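PDB 3MDN: glutamine aminotransferase class-II domain protein from Ruegeria pomeroyi, which probably acts as a class-II glutamine amidotransferase, an Ntn-fold domain that would release ammonia from the side-chain amide of glutamine. Local coordinates for residues 113-119 / 180-186. Residues are numbered along the deposited sequence; the frame is centred on the assembly and turned at random.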
loop_
_atom_site.group_PDB
_atom_site.type_symbol
_atom_site.label_atom_id
_atom_site.label_comp_id
_atom_site.label_asym_id
_atom_site.label_seq_id
_atom_site.Cartn_x
_atom_site.Cartn_y
_atom_site.Cartn_z
ATOM N N HIS D 113 18.077 -6.866 12.342
ATOM C CA HIS D 113 18.175 -7.327 13.698
ATOM C C HIS D 113 16.894 -8.095 14.023
ATOM O O HIS D 113 15.805 -7.678 13.687
ATOM C CB HIS D 113 18.372 -6.114 14.636
ATOM C CG HIS D 113 17.918 -6.334 16.053
ATOM N ND1 HIS D 113 18.612 -7.115 16.952
ATOM C CD2 HIS D 113 16.855 -5.837 16.734
ATOM C CE1 HIS D 113 17.987 -7.114 18.118
ATOM N NE2 HIS D 113 16.918 -6.342 18.013
ATOM N N ASN D 114 17.079 -9.238 14.651
ATOM C CA ASN D 114 16.044 -10.071 15.211
ATOM C C ASN D 114 16.273 -10.035 16.741
ATOM O O ASN D 114 17.413 -10.243 17.217
ATOM C CB ASN D 114 16.250 -11.497 14.642
ATOM C CG ASN D 114 15.045 -12.380 14.784
ATOM O OD1 ASN D 114 15.048 -13.517 14.293
ATOM N ND2 ASN D 114 14.009 -11.896 15.453
ATOM N N GLY D 115 15.213 -9.734 17.490
ATOM C CA GLY D 115 15.220 -9.796 18.957
ATOM C C GLY D 115 14.582 -8.535 19.559
ATOM O O GLY D 115 13.700 -7.930 18.959
ATOM N N GLN D 116 15.054 -8.122 20.725
ATOM C CA GLN D 116 14.462 -6.999 21.419
ATOM C C GLN D 116 15.399 -6.454 22.472
ATOM O O GLN D 116 16.275 -7.157 22.979
ATOM C CB GLN D 116 13.184 -7.459 22.120
ATOM C CG GLN D 116 13.424 -8.531 23.203
ATOM C CD GLN D 116 12.185 -8.766 24.067
ATOM O OE1 GLN D 116 11.796 -7.906 24.874
ATOM N NE2 GLN D 116 11.565 -9.925 23.906
ATOM N N VAL D 117 15.197 -5.190 22.794
ATOM C CA VAL D 117 15.756 -4.568 23.973
ATOM C C VAL D 117 14.582 -4.480 24.939
ATOM O O VAL D 117 13.567 -3.841 24.630
ATOM C CB VAL D 117 16.317 -3.192 23.584
ATOM C CG1 VAL D 117 16.914 -2.460 24.787
ATOM C CG2 VAL D 117 17.375 -3.390 22.461
ATOM N N GLY D 118 14.691 -5.159 26.081
ATOM C CA GLY D 118 13.563 -5.264 27.003
ATOM C C GLY D 118 13.097 -3.930 27.585
ATOM O O GLY D 118 13.903 -3.183 28.121
ATOM N N GLY D 119 11.799 -3.648 27.464
ATOM C CA GLY D 119 11.165 -2.471 28.053
ATOM C C GLY D 119 11.475 -1.198 27.285
ATOM O O GLY D 119 11.245 -0.099 27.780
ATOM N N GLY D 180 14.224 -0.598 32.044
ATOM C CA GLY D 180 13.443 -1.519 31.227
ATOM C C GLY D 180 13.077 -2.791 31.970
ATOM O O GLY D 180 12.791 -2.762 33.159
ATOM N N THR D 181 13.061 -3.911 31.261
ATOM C CA THR D 181 12.735 -5.179 31.886
ATOM C C THR D 181 13.549 -6.264 31.229
ATOM O O THR D 181 14.338 -5.994 30.322
ATOM C CB THR D 181 11.238 -5.567 31.724
ATOM O OG1 THR D 181 10.944 -5.728 30.334
ATOM C CG2 THR D 181 10.337 -4.527 32.276
ATOM N N THR D 182 13.327 -7.479 31.709
ATOM C CA THR D 182 13.870 -8.717 31.167
ATOM C C THR D 182 13.097 -9.092 29.925
ATOM O O THR D 182 11.894 -8.822 29.856
ATOM C CB THR D 182 13.635 -9.847 32.185
ATOM O OG1 THR D 182 14.551 -9.677 33.255
ATOM C CG2 THR D 182 13.869 -11.207 31.564
ATOM N N PRO D 183 13.770 -9.690 28.933
ATOM C CA PRO D 183 15.229 -9.799 28.784
ATOM C C PRO D 183 15.832 -8.502 28.299
ATOM O O PRO D 183 15.291 -7.881 27.410
ATOM C CB PRO D 183 15.407 -10.878 27.698
ATOM C CG PRO D 183 14.098 -10.990 27.037
ATOM C CD PRO D 183 13.066 -10.652 28.068
ATOM N N HIS D 184 16.972 -8.130 28.852
ATOM C CA HIS D 184 17.542 -6.837 28.587
ATOM C C HIS D 184 18.055 -6.716 27.157
ATOM O O HIS D 184 17.890 -5.677 26.543
ATOM C CB HIS D 184 18.591 -6.466 29.639
ATOM C CG HIS D 184 18.029 -6.415 31.026
ATOM N ND1 HIS D 184 17.060 -5.506 31.401
ATOM C CD2 HIS D 184 18.277 -7.175 32.120
ATOM C CE1 HIS D 184 16.728 -5.718 32.664
ATOM N NE2 HIS D 184 17.458 -6.717 33.124
HETATM N N MSE D 185 18.642 -7.776 26.619
HETATM C CA MSE D 185 19.158 -7.710 25.268
HETATM C C MSE D 185 19.081 -9.077 24.626
HETATM O O MSE D 185 19.710 -10.014 25.111
HETATM C CB MSE D 185 20.612 -7.228 25.255
HETATM C CG MSE D 185 21.252 -7.311 23.843
HETATM SE SE MSE D 185 20.440 -5.992 22.594
HETATM C CE MSE D 185 20.853 -4.378 23.599
ATOM N N ARG D 186 18.280 -9.212 23.571
ATOM C CA ARG D 186 18.293 -10.430 22.751
ATOM C C ARG D 186 18.629 -9.990 21.335
ATOM O O ARG D 186 17.950 -9.125 20.783
ATOM C CB ARG D 186 16.931 -11.109 22.754
ATOM C CG ARG D 186 16.455 -11.573 24.121
ATOM C CD ARG D 186 16.466 -13.074 24.186
ATOM N NE ARG D 186 16.140 -13.634 25.498
ATOM C CZ ARG D 186 14.966 -14.182 25.826
ATOM N NH1 ARG D 186 13.974 -14.225 24.932
ATOM N NH2 ARG D 186 14.787 -14.694 27.050
#
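Gln116 and Arg186 hold each other through both backbone groups, a hydrogen-bonded antiparallel pair in this Ntn (class-II glutamine amidotransferase) fold, where the short strand 116-117, after the corner at Gly115, pairs with the start of strand 185-192. Arg186 N reaches Gln116 O at 2.9 Å, almost straight at 173°, whereas the return bond from Gln116 N to Arg186 O is longer, 3.1 Å, and bent. One step on, Gly118 N bonds to His184 O at 3.3 Å from above the carbonyl plane, 58° out of it and not on a lone pair. A weak bond from Thr181 N to Gly118 O ties in the loop that follows helix 161-179, and Ser176 of that helix also bonds to Gly118 O and His184 ND1. Gly118 CA makes a CA-H...O contact with Thr181 O at 3.5 Å.

On one face, Val117 and Met185, a selenomethionine, lie side by side; the Met185 chain is bent (chi2 69°), bringing CE to 3.8 Å from Val117 CG2. On the face of Gln116 and Arg186, the extended Gln116 side chain crosses Pro183, which follows a cis peptide bond, at about a right angle, NE2 4.2 Å from CG. Arg186 NH2 is salt-bridged to Asp205, and Pro183 CG lies 3.5 Å above the Arg186 guanidinium plane, over its centre.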